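Acetoin utilization protein AcuB, putative (PDB 2O16) is of unknown function but carries a pair of CBS domains and probably has a regulatory, ligand-sensing role linked to acetoin utilization. Local coordinates at residues H22-A27 with L58-S63; K28-A33 with R37-V42; G50-R55 with T78-V83; T89-Q94 with K98-Y103; L112-K117 with G122-S127. All coordinates share one frame; numbering follows the deposited sequence. Where two conformers were deposited one is given.

Interaction 1 of 5, residues H22-A27 with L58-S63; sequences HTLNDA and LAAQES
Leu24, in the first turn of helix 24-34, reaches the flank of helix 54-64 at Ala60 and Gln61. These are the two helices of the first CBS domain, and the contact joins the start of one to the later part of the other. Leu24 buries the largest area of the three residues. Its CG lies anti to the backbone N (chi1 -170°), which carries both methyls out to the second helix. CD1 sits 3.6 Å from Ala60 CB. CD2 lies against CG and the amide carbon of Gln61, 3.8 Å from its CD. Both ends of the Gln61 amide have partners in the first domain: NE2 donates to Leu57 O, and OE1 takes a weak bond from Lys28 NZ. Leu57 also touches Leu24. The turn that bears Leu24 is fixed by a capping box. Asp26 N donates to Thr23 OG1 at 3.2 Å. In return Thr23 N donates to Asp26 OD2 at 2.9 Å, and meets that oxygen from above the carboxylate plane, 35° out of it.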
# COMPACT_ATOMS: atom_id res chain seq x y z
N HIS A 22 5.71 -5.83 -15.36
CA HIS A 22 5.99 -7.03 -14.58
C HIS A 22 4.68 -7.79 -14.40
O HIS A 22 3.62 -7.30 -14.82
CB HIS A 22 6.66 -6.67 -13.26
CG HIS A 22 8.15 -6.61 -13.36
ND1 HIS A 22 8.79 -5.91 -14.37
CD2 HIS A 22 9.13 -7.15 -12.59
CE1 HIS A 22 10.10 -6.03 -14.22
NE2 HIS A 22 10.33 -6.76 -13.14
N THR A 23 4.74 -9.01 -13.86
CA THR A 23 3.58 -9.88 -13.95
C THR A 23 2.99 -10.22 -12.57
O THR A 23 3.60 -9.88 -11.52
CB THR A 23 3.95 -11.22 -14.62
OG1 THR A 23 4.81 -11.94 -13.73
CG2 THR A 23 4.67 -10.98 -15.97
N LEU A 24 1.82 -10.86 -12.59
CA LEU A 24 1.24 -11.49 -11.38
C LEU A 24 2.28 -12.35 -10.65
O LEU A 24 2.43 -12.28 -9.41
CB LEU A 24 0.03 -12.36 -11.74
CG LEU A 24 -0.82 -12.89 -10.56
CD1 LEU A 24 -2.26 -13.04 -11.00
CD2 LEU A 24 -0.27 -14.20 -10.03
N ASN A 25 3.02 -13.15 -11.43
CA ASN A 25 4.05 -14.03 -10.88
C ASN A 25 5.13 -13.28 -10.12
O ASN A 25 5.54 -13.70 -9.04
CB ASN A 25 4.67 -14.89 -11.99
CG ASN A 25 5.17 -16.22 -11.48
OD1 ASN A 25 4.61 -16.79 -10.54
ND2 ASN A 25 6.24 -16.74 -12.10
N ASP A 26 5.59 -12.15 -10.68
CA ASP A 26 6.55 -11.31 -9.99
C ASP A 26 6.01 -10.74 -8.68
O ASP A 26 6.73 -10.70 -7.68
CB ASP A 26 6.99 -10.12 -10.87
CG ASP A 26 7.65 -10.56 -12.16
OD1 ASP A 26 8.42 -11.54 -12.15
OD2 ASP A 26 7.41 -9.89 -13.18
N ALA A 27 4.77 -10.25 -8.71
CA ALA A 27 4.15 -9.67 -7.50
C ALA A 27 3.96 -10.77 -6.44
O ALA A 27 4.22 -10.55 -5.26
CB ALA A 27 2.80 -9.01 -7.86
N LEU A 58 -4.84 -13.27 -5.73
CA LEU A 58 -5.62 -14.48 -5.45
C LEU A 58 -6.89 -14.52 -6.31
O LEU A 58 -7.23 -15.57 -6.88
CB LEU A 58 -5.95 -14.63 -3.96
CG LEU A 58 -4.81 -14.94 -2.98
CD1 LEU A 58 -5.35 -14.89 -1.56
CD2 LEU A 58 -4.11 -16.30 -3.24
N ALA A 59 -7.57 -13.39 -6.45
CA ALA A 59 -8.76 -13.33 -7.32
C ALA A 59 -8.45 -13.57 -8.82
O ALA A 59 -9.23 -14.21 -9.52
CB ALA A 59 -9.48 -12.02 -7.15
N ALA A 60 -7.32 -13.06 -9.30
CA ALA A 60 -6.96 -13.29 -10.70
C ALA A 60 -6.61 -14.76 -10.91
O ALA A 60 -7.00 -15.35 -11.92
CB ALA A 60 -5.79 -12.41 -11.11
N GLN A 61 -5.89 -15.35 -9.97
CA GLN A 61 -5.51 -16.77 -10.05
C GLN A 61 -6.74 -17.68 -10.00
O GLN A 61 -6.88 -18.60 -10.81
CB GLN A 61 -4.49 -17.14 -8.96
CG GLN A 61 -3.08 -16.62 -9.25
CD GLN A 61 -2.12 -16.83 -8.09
OE1 GLN A 61 -1.33 -17.77 -8.09
NE2 GLN A 61 -2.19 -15.96 -7.08
N GLU A 62 -7.63 -17.40 -9.06
CA GLU A 62 -8.87 -18.15 -8.93
C GLU A 62 -9.76 -17.98 -10.17
O GLU A 62 -10.35 -18.96 -10.65
CB GLU A 62 -9.61 -17.75 -7.65
CG GLU A 62 -8.99 -18.32 -6.36
CD GLU A 62 -9.28 -17.48 -5.13
OE1 GLU A 62 -10.21 -16.64 -5.17
OE2 GLU A 62 -8.58 -17.64 -4.11
N SER A 63 -9.84 -16.77 -10.70
CA SER A 63 -10.64 -16.49 -11.90
C SER A 63 -10.05 -17.12 -13.16
O SER A 63 -10.70 -17.17 -14.21
CB SER A 63 -10.81 -14.98 -12.08
OG SER A 63 -10.97 -14.62 -13.45

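Interaction 2 of 5, residues K28-A33 with R37-V42; sequences KHLMEA and RHVPIV. With PO4 (phosphate ion), chain C; PO4 (phosphate ion), chain D.
Leu30 and Met31 are the residues of helix 24-34 that meet strand 38-42. The axes of the two short segments approach to 9.0 Å, and the helix runs at 136° to the strand direction. Lys28 starts the segment facing away from the strand; its NZ makes a long salt bridge to Glu32 and a weak bond to Gln61. Leu30 comes next and puts CD2 against the branched end of Val39, 3.8 Å from its CG1. Met31 follows with an extended chain. Its CG also reaches Val39 CG2, and SD lies beside the Arg37 backbone. The methyl CE ends 3.7 Å from Arg37 O and 3.8 Å from Val39 CG2. Val39 is thus buried under both helix side chains.

Arg37 and His38 point away from the helix. Their polar groups bind two phosphate ions. His38 ND1 donates to O1 of the chain C phosphate at 2.8 Å, with a nearly straight N-H...O angle of 171°. Arg37 N donates to the same O1 at 3.0 Å. The bent Arg37 chain (chi3 -74°) carries NH1 to O1 of the chain D phosphate, 2.7 Å away. Its guanidinium has a phosphate oxygen over each face, and NH2 also forms a salt bridge with Asp126 OD2. The ions probably come from the crystallisation liquor. Their position is consistent with the anion-binding cleft between paired CBS domains, where nucleotide phosphates bind in relatives.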
# COMPACT_ATOMS: atom_id res chain seq x y z
N LYS A 28 3.47 -11.93 -6.87
CA LYS A 28 3.41 -13.11 -5.98
C LYS A 28 4.74 -13.41 -5.29
O LYS A 28 4.80 -13.53 -4.06
CB LYS A 28 2.90 -14.33 -6.76
CG LYS A 28 2.59 -15.56 -5.87
CD LYS A 28 2.50 -16.80 -6.76
CE LYS A 28 2.47 -18.11 -5.95
NZ LYS A 28 1.07 -18.59 -5.71
N HIS A 29 5.81 -13.53 -6.08
CA HIS A 29 7.14 -13.82 -5.56
C HIS A 29 7.65 -12.76 -4.60
O HIS A 29 8.24 -13.08 -3.56
CB HIS A 29 8.16 -14.02 -6.70
CG HIS A 29 7.93 -15.27 -7.51
ND1 HIS A 29 7.54 -16.46 -6.94
CD2 HIS A 29 8.06 -15.51 -8.83
CE1 HIS A 29 7.41 -17.38 -7.88
NE2 HIS A 29 7.71 -16.82 -9.04
N LEU A 30 7.41 -11.50 -4.94
CA LEU A 30 7.85 -10.41 -4.10
C LEU A 30 7.10 -10.44 -2.76
O LEU A 30 7.69 -10.26 -1.72
CB LEU A 30 7.62 -9.08 -4.82
CG LEU A 30 7.97 -7.82 -4.05
CD1 LEU A 30 9.46 -7.85 -3.79
CD2 LEU A 30 7.58 -6.61 -4.93
N MET A 31 5.79 -10.67 -2.83
CA MET A 31 4.96 -10.80 -1.62
C MET A 31 5.41 -11.95 -0.71
O MET A 31 5.51 -11.79 0.51
CB MET A 31 3.51 -10.99 -2.02
CG MET A 31 2.83 -9.64 -2.43
SD MET A 31 1.11 -9.89 -2.75
CE MET A 31 0.76 -8.37 -3.70
N GLU A 32 5.71 -13.09 -1.31
CA GLU A 32 6.26 -14.25 -0.56
C GLU A 32 7.66 -14.00 0.03
O GLU A 32 7.92 -14.32 1.21
CB GLU A 32 6.25 -15.47 -1.46
CG GLU A 32 4.84 -15.96 -1.74
CD GLU A 32 4.79 -17.01 -2.82
OE1 GLU A 32 5.84 -17.27 -3.47
OE2 GLU A 32 3.70 -17.58 -3.01
N ALA A 33 8.55 -13.41 -0.76
CA ALA A 33 9.91 -13.15 -0.30
C ALA A 33 9.96 -12.23 0.92
O ALA A 33 10.77 -12.43 1.84
CB ALA A 33 10.77 -12.57 -1.42
N ARG A 37 1.77 -7.91 1.57
CA ARG A 37 0.59 -8.14 0.79
C ARG A 37 0.16 -6.98 -0.11
O ARG A 37 -0.92 -7.03 -0.70
CB ARG A 37 -0.58 -8.53 1.70
CG ARG A 37 -0.47 -9.96 2.27
CD ARG A 37 -1.68 -10.24 3.11
NE ARG A 37 -1.59 -9.51 4.38
CZ ARG A 37 -2.32 -8.45 4.69
NH1 ARG A 37 -3.25 -7.95 3.85
NH2 ARG A 37 -2.14 -7.88 5.88
N HIS A 38 1.02 -5.98 -0.26
CA HIS A 38 0.68 -4.82 -1.08
C HIS A 38 1.91 -4.34 -1.81
O HIS A 38 2.94 -4.08 -1.17
CB HIS A 38 0.10 -3.68 -0.22
CG HIS A 38 -1.15 -4.06 0.50
ND1 HIS A 38 -1.13 -4.67 1.74
CD2 HIS A 38 -2.45 -4.01 0.12
CE1 HIS A 38 -2.37 -4.94 2.11
NE2 HIS A 38 -3.19 -4.57 1.14
N VAL A 39 1.79 -4.23 -3.13
CA VAL A 39 2.88 -3.81 -4.00
C VAL A 39 2.35 -2.71 -4.91
O VAL A 39 1.56 -2.98 -5.81
CB VAL A 39 3.39 -4.95 -4.87
CG1 VAL A 39 4.55 -4.47 -5.77
CG2 VAL A 39 3.84 -6.16 -3.98
N PRO A 40 2.80 -1.48 -4.65
CA PRO A 40 2.48 -0.40 -5.57
C PRO A 40 3.12 -0.65 -6.98
O PRO A 40 4.25 -1.21 -7.11
CB PRO A 40 3.08 0.83 -4.89
CG PRO A 40 3.30 0.41 -3.43
CD PRO A 40 3.63 -1.03 -3.52
N ILE A 41 2.37 -0.27 -8.00
CA ILE A 41 2.83 -0.30 -9.40
C ILE A 41 3.20 1.12 -9.81
O ILE A 41 2.40 2.05 -9.66
CB ILE A 41 1.69 -0.83 -10.32
CG1 ILE A 41 1.12 -2.18 -9.83
CG2 ILE A 41 2.13 -0.84 -11.80
CD1 ILE A 41 2.15 -3.26 -9.54
N VAL A 42 4.42 1.32 -10.31
CA VAL A 42 4.92 2.67 -10.59
C VAL A 42 5.53 2.75 -11.97
O VAL A 42 5.82 1.71 -12.57
CB VAL A 42 5.99 3.11 -9.55
CG1 VAL A 42 5.37 3.22 -8.14
CG2 VAL A 42 7.20 2.12 -9.57
P PO4 C . 1.07 -5.57 4.48
O1 PO4 C . 1.25 -5.32 3.01
O2 PO4 C . -0.43 -5.46 4.74
O3 PO4 C . 1.50 -7.00 4.71
O4 PO4 C . 1.85 -4.62 5.37
P PO4 D . -6.12 -7.21 6.04
O1 PO4 D . -5.62 -6.90 4.64
O2 PO4 D . -7.64 -7.43 5.98
O3 PO4 D . -5.43 -8.43 6.61
O4 PO4 D . -5.85 -6.00 6.90

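Interaction 3 of 5, residues G50-R55 with T78-V83; sequences GIVSQR and TPLFEV. With PO4 (phosphate ion), chain E.
Strand 48-53 passes the short, weakly bonded helix 80-83, and the backbones stay well apart. The nearest CA atoms are those of Val52 and Val83, at 7.3 Å. No hydrogen bond crosses between the segments. Val52 reaches across with its two methyls. CG1 lies 4.0 Å from Leu80 CD2, and CG2 is close to the same methyl. The two side chains cross at about a right angle, with CD2 of Leu80 at the forked end of Val52. Val83 adds a looser touch, its CG1 being 4.3 Å from Val52 CG1. This joins the sheet of the first CBS domain to the short helix 80-83. Val52 also packs on Ala27, Val39 and Ile41, and Leu80 on Ala27 and Ile41, all within the same buried apolar cluster.

At the end of the strand Ser53 is the N-cap of helix 54-64. Its OG sits between the backbone N and the carbonyl carbon (chi1 63°). From there it caps a backbone N of the helix and donates to O3 of the chain E phosphate at 2.8 Å. Arg55 runs its extended aliphatic chain past the ion, with CD 3.1 Å from phosphate O2.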
# COMPACT_ATOMS: atom_id res chain seq x y z
N GLY A 50 -0.84 2.44 -9.78
CA GLY A 50 -1.85 1.55 -9.17
C GLY A 50 -1.20 0.72 -8.06
O GLY A 50 -0.07 0.98 -7.69
N ILE A 51 -1.92 -0.27 -7.54
CA ILE A 51 -1.40 -1.09 -6.47
C ILE A 51 -2.08 -2.47 -6.55
O ILE A 51 -3.26 -2.57 -6.91
CB ILE A 51 -1.56 -0.37 -5.08
CG1 ILE A 51 -1.10 -1.27 -3.93
CG2 ILE A 51 -2.98 0.15 -4.87
CD1 ILE A 51 -0.82 -0.49 -2.67
N VAL A 52 -1.32 -3.53 -6.29
CA VAL A 52 -1.90 -4.88 -6.28
C VAL A 52 -1.79 -5.46 -4.86
O VAL A 52 -0.76 -5.29 -4.20
CB VAL A 52 -1.23 -5.83 -7.34
CG1 VAL A 52 -1.57 -5.35 -8.77
CG2 VAL A 52 0.31 -5.88 -7.12
N SER A 53 -2.87 -6.08 -4.39
CA SER A 53 -2.86 -6.71 -3.07
C SER A 53 -2.79 -8.21 -3.26
O SER A 53 -3.01 -8.72 -4.36
CB SER A 53 -4.15 -6.36 -2.31
OG SER A 53 -5.27 -6.88 -3.01
N GLN A 54 -2.50 -8.93 -2.18
CA GLN A 54 -2.63 -10.39 -2.22
C GLN A 54 -4.03 -10.78 -2.69
O GLN A 54 -4.19 -11.73 -3.49
CB GLN A 54 -2.36 -11.02 -0.85
CG GLN A 54 -2.51 -12.56 -0.87
CD GLN A 54 -2.40 -13.13 0.52
OE1 GLN A 54 -3.35 -13.11 1.30
NE2 GLN A 54 -1.22 -13.59 0.86
N ARG A 55 -5.05 -10.04 -2.23
CA ARG A 55 -6.41 -10.34 -2.64
C ARG A 55 -6.61 -10.21 -4.16
O ARG A 55 -7.32 -11.01 -4.79
CB ARG A 55 -7.44 -9.49 -1.87
CG ARG A 55 -8.90 -9.85 -2.27
CD ARG A 55 -9.94 -9.21 -1.35
NE ARG A 55 -11.31 -9.39 -1.84
CZ ARG A 55 -12.40 -8.98 -1.20
NH1 ARG A 55 -12.31 -8.37 -0.03
NH2 ARG A 55 -13.60 -9.20 -1.73
N THR A 78 0.08 -12.84 -16.53
CA THR A 78 -0.72 -11.63 -16.73
C THR A 78 0.08 -10.38 -16.33
O THR A 78 0.59 -10.34 -15.23
CB THR A 78 -1.99 -11.66 -15.88
OG1 THR A 78 -2.70 -12.87 -16.13
CG2 THR A 78 -2.88 -10.48 -16.24
N PRO A 79 0.21 -9.39 -17.22
CA PRO A 79 0.86 -8.14 -16.81
C PRO A 79 0.10 -7.43 -15.68
O PRO A 79 -1.13 -7.49 -15.65
CB PRO A 79 0.86 -7.29 -18.06
CG PRO A 79 0.65 -8.23 -19.19
CD PRO A 79 -0.21 -9.34 -18.63
N LEU A 80 0.83 -6.83 -14.74
CA LEU A 80 0.21 -6.16 -13.59
C LEU A 80 -0.77 -5.05 -13.98
O LEU A 80 -1.79 -4.86 -13.30
CB LEU A 80 1.27 -5.68 -12.59
CG LEU A 80 1.98 -6.86 -11.91
CD1 LEU A 80 3.29 -6.48 -11.32
CD2 LEU A 80 1.06 -7.57 -10.83
N PHE A 81 -0.48 -4.32 -15.06
CA PHE A 81 -1.45 -3.31 -15.54
C PHE A 81 -2.86 -3.89 -15.81
O PHE A 81 -3.87 -3.16 -15.72
CB PHE A 81 -0.92 -2.44 -16.70
CG PHE A 81 -0.89 -3.15 -18.06
CD1 PHE A 81 -2.07 -3.32 -18.80
CD2 PHE A 81 0.31 -3.60 -18.59
CE1 PHE A 81 -2.04 -3.97 -20.05
CE2 PHE A 81 0.36 -4.23 -19.82
CZ PHE A 81 -0.82 -4.42 -20.56
N GLU A 82 -2.93 -5.18 -16.14
CA GLU A 82 -4.24 -5.86 -16.33
C GLU A 82 -4.89 -6.30 -15.02
O GLU A 82 -6.09 -6.56 -14.98
CB GLU A 82 -4.11 -7.08 -17.28
CG GLU A 82 -3.76 -6.66 -18.69
CD GLU A 82 -3.80 -7.78 -19.71
OE1 GLU A 82 -3.93 -8.97 -19.34
OE2 GLU A 82 -3.69 -7.45 -20.92
N VAL A 83 -4.09 -6.45 -13.97
CA VAL A 83 -4.61 -6.93 -12.69
C VAL A 83 -4.99 -5.75 -11.77
O VAL A 83 -6.00 -5.80 -11.04
CB VAL A 83 -3.58 -7.85 -11.99
CG1 VAL A 83 -4.07 -8.29 -10.60
CG2 VAL A 83 -3.27 -9.12 -12.88
P PO4 E . -8.82 -5.36 -3.17
O1 PO4 E . -8.51 -4.93 -4.59
O2 PO4 E . -9.35 -6.78 -3.25
O3 PO4 E . -7.56 -5.36 -2.28
O4 PO4 E . -9.95 -4.50 -2.61

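Interaction 4 of 5, residues T89-Q94 with K98-Y103; sequences TSVAPQ and KESAIY
The loop before helix 97-106 in the second CBS domain folds back along that helix. Residues 89-94 form no regular strand or helix. They run beside strand 112-116, with Val91 bonded through its backbone to Pro113 and Val115. Thr89 and Val91 point toward the helix. Ser90, between them, points away and touches Val115.

Val91 and Ser100 have the nearest CA atoms across the contact, 7.8 Å apart. Val91 bridges that distance with CG2, which lies 3.7 Å from Ser100 OG. The methyl comes up to the hydroxyl as a packing neighbour and makes no polar bond. Ser100 OG has its polar partner one turn back, in a hydrogen bond to Gly96 O. That bond holds the buried hydroxyl against its own helix. The Ser100 side chain also packs on Val7 and Ala95. Val91 and Thr89 both rest on Leu112 as well, so the loop, bonded to the strand edge, turns these two side chains to the helix.

One turn on, Tyr103 extends from the helix toward Thr89, with its CG anti to the backbone N (chi1 -174°). The two side chains approach from opposite directions. Thr89 meets the ring at its rim and not over its face. His107 meets the Tyr103 ring as well, their planes at about 55°. Thr89 CG2 lies near the ring plane, 3.9 Å from Tyr103 CE2 and 4.0 Å from Tyr103 OH.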
# COMPACT_ATOMS: atom_id res chain seq x y z
N THR A 89 -6.62 5.09 -4.81
CA THR A 89 -6.79 5.98 -3.66
C THR A 89 -5.41 6.25 -3.08
O THR A 89 -4.62 5.30 -2.92
CB THR A 89 -7.72 5.35 -2.60
OG1 THR A 89 -8.97 5.01 -3.21
CG2 THR A 89 -8.01 6.34 -1.41
N SER A 90 -5.11 7.51 -2.81
CA SER A 90 -3.80 7.89 -2.23
C SER A 90 -4.00 9.07 -1.27
O SER A 90 -5.14 9.63 -1.14
CB SER A 90 -2.80 8.27 -3.34
OG SER A 90 -3.27 9.42 -4.03
N VAL A 91 -2.92 9.44 -0.59
CA VAL A 91 -2.94 10.56 0.35
C VAL A 91 -1.60 11.30 0.28
O VAL A 91 -0.60 10.71 -0.14
CB VAL A 91 -3.21 10.05 1.80
CG1 VAL A 91 -1.99 9.23 2.37
CG2 VAL A 91 -3.57 11.20 2.78
N ALA A 92 -1.58 12.57 0.68
CA ALA A 92 -0.31 13.34 0.78
C ALA A 92 0.42 13.06 2.10
O ALA A 92 -0.22 12.76 3.12
CB ALA A 92 -0.59 14.85 0.63
N PRO A 93 1.77 13.13 2.09
CA PRO A 93 2.54 12.83 3.30
C PRO A 93 2.29 13.75 4.49
O PRO A 93 2.48 13.33 5.61
CB PRO A 93 3.99 12.98 2.85
CG PRO A 93 3.92 13.88 1.68
CD PRO A 93 2.67 13.45 0.97
N GLN A 94 1.84 14.98 4.26
CA GLN A 94 1.59 15.91 5.36
C GLN A 94 0.21 15.69 6.02
O GLN A 94 -0.11 16.35 7.02
CB GLN A 94 1.72 17.37 4.88
CG GLN A 94 0.64 17.78 3.88
CD GLN A 94 1.01 17.50 2.41
OE1 GLN A 94 1.99 16.78 2.11
NE2 GLN A 94 0.24 18.10 1.49
N LYS A 98 -4.71 10.77 12.27
CA LYS A 98 -6.02 10.30 12.75
C LYS A 98 -7.06 10.45 11.64
O LYS A 98 -7.89 9.57 11.39
CB LYS A 98 -6.49 11.07 14.00
CG LYS A 98 -7.74 10.44 14.64
CD LYS A 98 -8.26 11.19 15.89
CE LYS A 98 -8.82 12.55 15.55
NZ LYS A 98 -9.51 13.14 16.76
N GLU A 99 -6.98 11.59 10.95
CA GLU A 99 -7.93 11.87 9.89
C GLU A 99 -7.81 10.82 8.79
O GLU A 99 -8.82 10.32 8.28
CB GLU A 99 -7.70 13.27 9.32
CG GLU A 99 -8.65 13.57 8.19
CD GLU A 99 -8.63 15.02 7.72
OE1 GLU A 99 -7.64 15.76 8.00
OE2 GLU A 99 -9.63 15.42 7.07
N SER A 100 -6.57 10.46 8.45
CA SER A 100 -6.31 9.51 7.36
C SER A 100 -6.75 8.11 7.76
O SER A 100 -7.30 7.37 6.93
CB SER A 100 -4.83 9.53 6.94
OG SER A 100 -4.50 10.81 6.39
N ALA A 101 -6.50 7.74 9.01
CA ALA A 101 -6.97 6.41 9.52
C ALA A 101 -8.49 6.30 9.50
O ALA A 101 -9.06 5.25 9.13
CB ALA A 101 -6.44 6.17 10.93
N ILE A 102 -9.17 7.37 9.95
CA ILE A 102 -10.64 7.39 9.93
C ILE A 102 -11.15 7.22 8.49
O ILE A 102 -12.10 6.48 8.25
CB ILE A 102 -11.20 8.67 10.63
CG1 ILE A 102 -10.93 8.62 12.16
CG2 ILE A 102 -12.69 8.80 10.36
CD1 ILE A 102 -11.12 9.98 12.91
N TYR A 103 -10.52 7.90 7.55
CA TYR A 103 -10.81 7.75 6.13
C TYR A 103 -10.65 6.29 5.67
O TYR A 103 -11.52 5.74 5.00
CB TYR A 103 -9.90 8.67 5.31
CG TYR A 103 -10.21 8.69 3.82
CD1 TYR A 103 -11.01 9.71 3.27
CD2 TYR A 103 -9.70 7.70 2.98
CE1 TYR A 103 -11.28 9.73 1.89
CE2 TYR A 103 -9.97 7.71 1.63
CZ TYR A 103 -10.76 8.72 1.09
OH TYR A 103 -11.00 8.71 -0.27

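Interaction 5 of 5, residues L112-K117 with G122-S127; sequences LPVVAK and GIITDS. With PO4 (phosphate ion), chain C.
Ile124 packs beside Leu112 and Val114 on one face of an antiparallel hairpin. Its CB lies 3.7 Å from Leu112 O. CG1 touches the same oxygen and also Val114 CG2, 3.9 Å away. CD1, at the tip, meets Leu112 CD2 at 4.0 Å. Leu112 and Ile124 lie side by side and point the same way. With CG1 anti to the carbonyl carbon (chi1 -55°), the Ile124 chain is led over the neighbouring strand.

The backbones pair Leu112 with Ile124 and Val114 with Gly122 as hydrogen-bonded pairs. Ile124 N donates to Leu112 O at 2.8 Å, and Leu112 N returns a bond to Ile124 O. Val114 N bonds to Gly122 O, while the reverse bond is weak. Pro113 and Ile123 form the non-hydrogen-bonded pair between them, on the other face, where both touch strands of the first domain.

Past the strand, Thr125 caps helix 126-141 through a weak bond from Ser127 N. Ser127 OG donates to O4 of the chain C phosphate at 2.9 Å, and Thr125 OG1 lies equally near that oxygen. The strand running into a helix start beside this anion is consistent with the ligand cleft of CBS domain pairs.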
# COMPACT_ATOMS: atom_id res chain seq x y z
N LEU A 112 -2.99 2.48 1.92
CA LEU A 112 -3.09 3.80 1.33
C LEU A 112 -1.69 4.27 0.90
O LEU A 112 -0.86 4.60 1.74
CB LEU A 112 -3.77 4.75 2.34
CG LEU A 112 -4.16 6.20 2.02
CD1 LEU A 112 -5.17 6.24 0.84
CD2 LEU A 112 -4.73 6.86 3.30
N PRO A 113 -1.42 4.27 -0.43
CA PRO A 113 -0.18 4.85 -0.95
C PRO A 113 -0.10 6.33 -0.61
O PRO A 113 -1.12 7.00 -0.59
CB PRO A 113 -0.30 4.69 -2.47
CG PRO A 113 -1.37 3.62 -2.67
CD PRO A 113 -2.28 3.71 -1.49
N VAL A 114 1.11 6.81 -0.33
CA VAL A 114 1.37 8.20 0.04
C VAL A 114 2.17 8.78 -1.12
O VAL A 114 3.21 8.23 -1.53
CB VAL A 114 2.20 8.27 1.37
CG1 VAL A 114 2.49 9.73 1.80
CG2 VAL A 114 1.49 7.50 2.48
N VAL A 115 1.66 9.86 -1.69
CA VAL A 115 2.26 10.44 -2.89
C VAL A 115 2.52 11.94 -2.68
O VAL A 115 1.73 12.63 -2.05
CB VAL A 115 1.35 10.24 -4.13
CG1 VAL A 115 1.24 8.72 -4.52
CG2 VAL A 115 -0.01 10.82 -3.90
N ALA A 116 3.66 12.41 -3.20
CA ALA A 116 4.00 13.83 -3.20
C ALA A 116 4.39 14.14 -4.65
O ALA A 116 5.32 13.52 -5.20
CB ALA A 116 5.14 14.10 -2.27
N LYS A 117 3.63 15.03 -5.27
CA LYS A 117 3.88 15.43 -6.69
C LYS A 117 3.86 14.24 -7.65
O LYS A 117 4.76 14.10 -8.50
CB LYS A 117 5.22 16.17 -6.79
CG LYS A 117 5.25 17.49 -6.01
CD LYS A 117 6.60 18.17 -6.20
CE LYS A 117 6.73 19.48 -5.42
NZ LYS A 117 8.15 20.00 -5.46
N GLY A 122 5.67 6.62 0.00
CA GLY A 122 5.46 5.65 1.07
C GLY A 122 4.14 4.94 0.91
O GLY A 122 3.39 5.24 -0.01
N ILE A 123 3.86 3.99 1.81
CA ILE A 123 2.53 3.38 1.92
C ILE A 123 2.12 3.29 3.37
O ILE A 123 2.98 3.20 4.25
CB ILE A 123 2.45 1.94 1.30
CG1 ILE A 123 3.50 1.00 1.95
CG2 ILE A 123 2.58 2.04 -0.26
CD1 ILE A 123 3.40 -0.52 1.49
N ILE A 124 0.80 3.34 3.62
CA ILE A 124 0.27 3.03 4.95
C ILE A 124 -0.38 1.67 4.88
O ILE A 124 -1.30 1.47 4.08
CB ILE A 124 -0.81 4.04 5.40
CG1 ILE A 124 -0.31 5.48 5.35
CG2 ILE A 124 -1.33 3.64 6.81
CD1 ILE A 124 -1.43 6.50 5.60
N THR A 125 0.07 0.73 5.69
CA THR A 125 -0.58 -0.58 5.74
C THR A 125 -0.99 -0.94 7.16
O THR A 125 -0.59 -0.26 8.12
CB THR A 125 0.31 -1.74 5.25
OG1 THR A 125 1.47 -1.80 6.07
CG2 THR A 125 0.71 -1.58 3.76
N ASP A 126 -1.76 -2.02 7.29
CA ASP A 126 -2.11 -2.50 8.63
C ASP A 126 -0.83 -2.64 9.49
O ASP A 126 -0.85 -2.31 10.69
CB ASP A 126 -2.94 -3.80 8.56
CG ASP A 126 -2.42 -4.80 7.52
OD1 ASP A 126 -1.21 -4.77 7.21
OD2 ASP A 126 -3.21 -5.62 7.04
N SER A 127 0.28 -3.09 8.88
CA SER A 127 1.53 -3.24 9.65
C SER A 127 1.97 -1.92 10.32
O SER A 127 2.46 -1.92 11.44
CB SER A 127 2.66 -3.84 8.80
OG SER A 127 2.22 -5.05 8.19
P PO4 C . 1.07 -5.57 4.48
O1 PO4 C . 1.25 -5.32 3.01
O2 PO4 C . -0.43 -5.46 4.74
O3 PO4 C . 1.50 -7.00 4.71
O4 PO4 C . 1.85 -4.62 5.37

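How the interactions relate
From the N terminus, interaction 1 closes a loop between the two helices of the first CBS domain. Interaction 2 is nested inside it and joins helix 24-34 to strand 38-42. Interaction 3 crosses interaction 1, because residues 78-83 return to strand 48-53 after the second helix. The backbone bonds of His22 to Leu80 and Leu24 to Thr78 tie interactions 1 and 3 together. Interactions 4 and 5 follow in series within the second domain, joined where Val91 pairs with Pro113 and Val115. The two halves meet where interactions 2 and 5 share the chain C phosphate and the Arg37-Asp126 salt bridge, where Pro40 packs on Ile123, and where Ile51 of interaction 3 touches Pro113 of interaction 5.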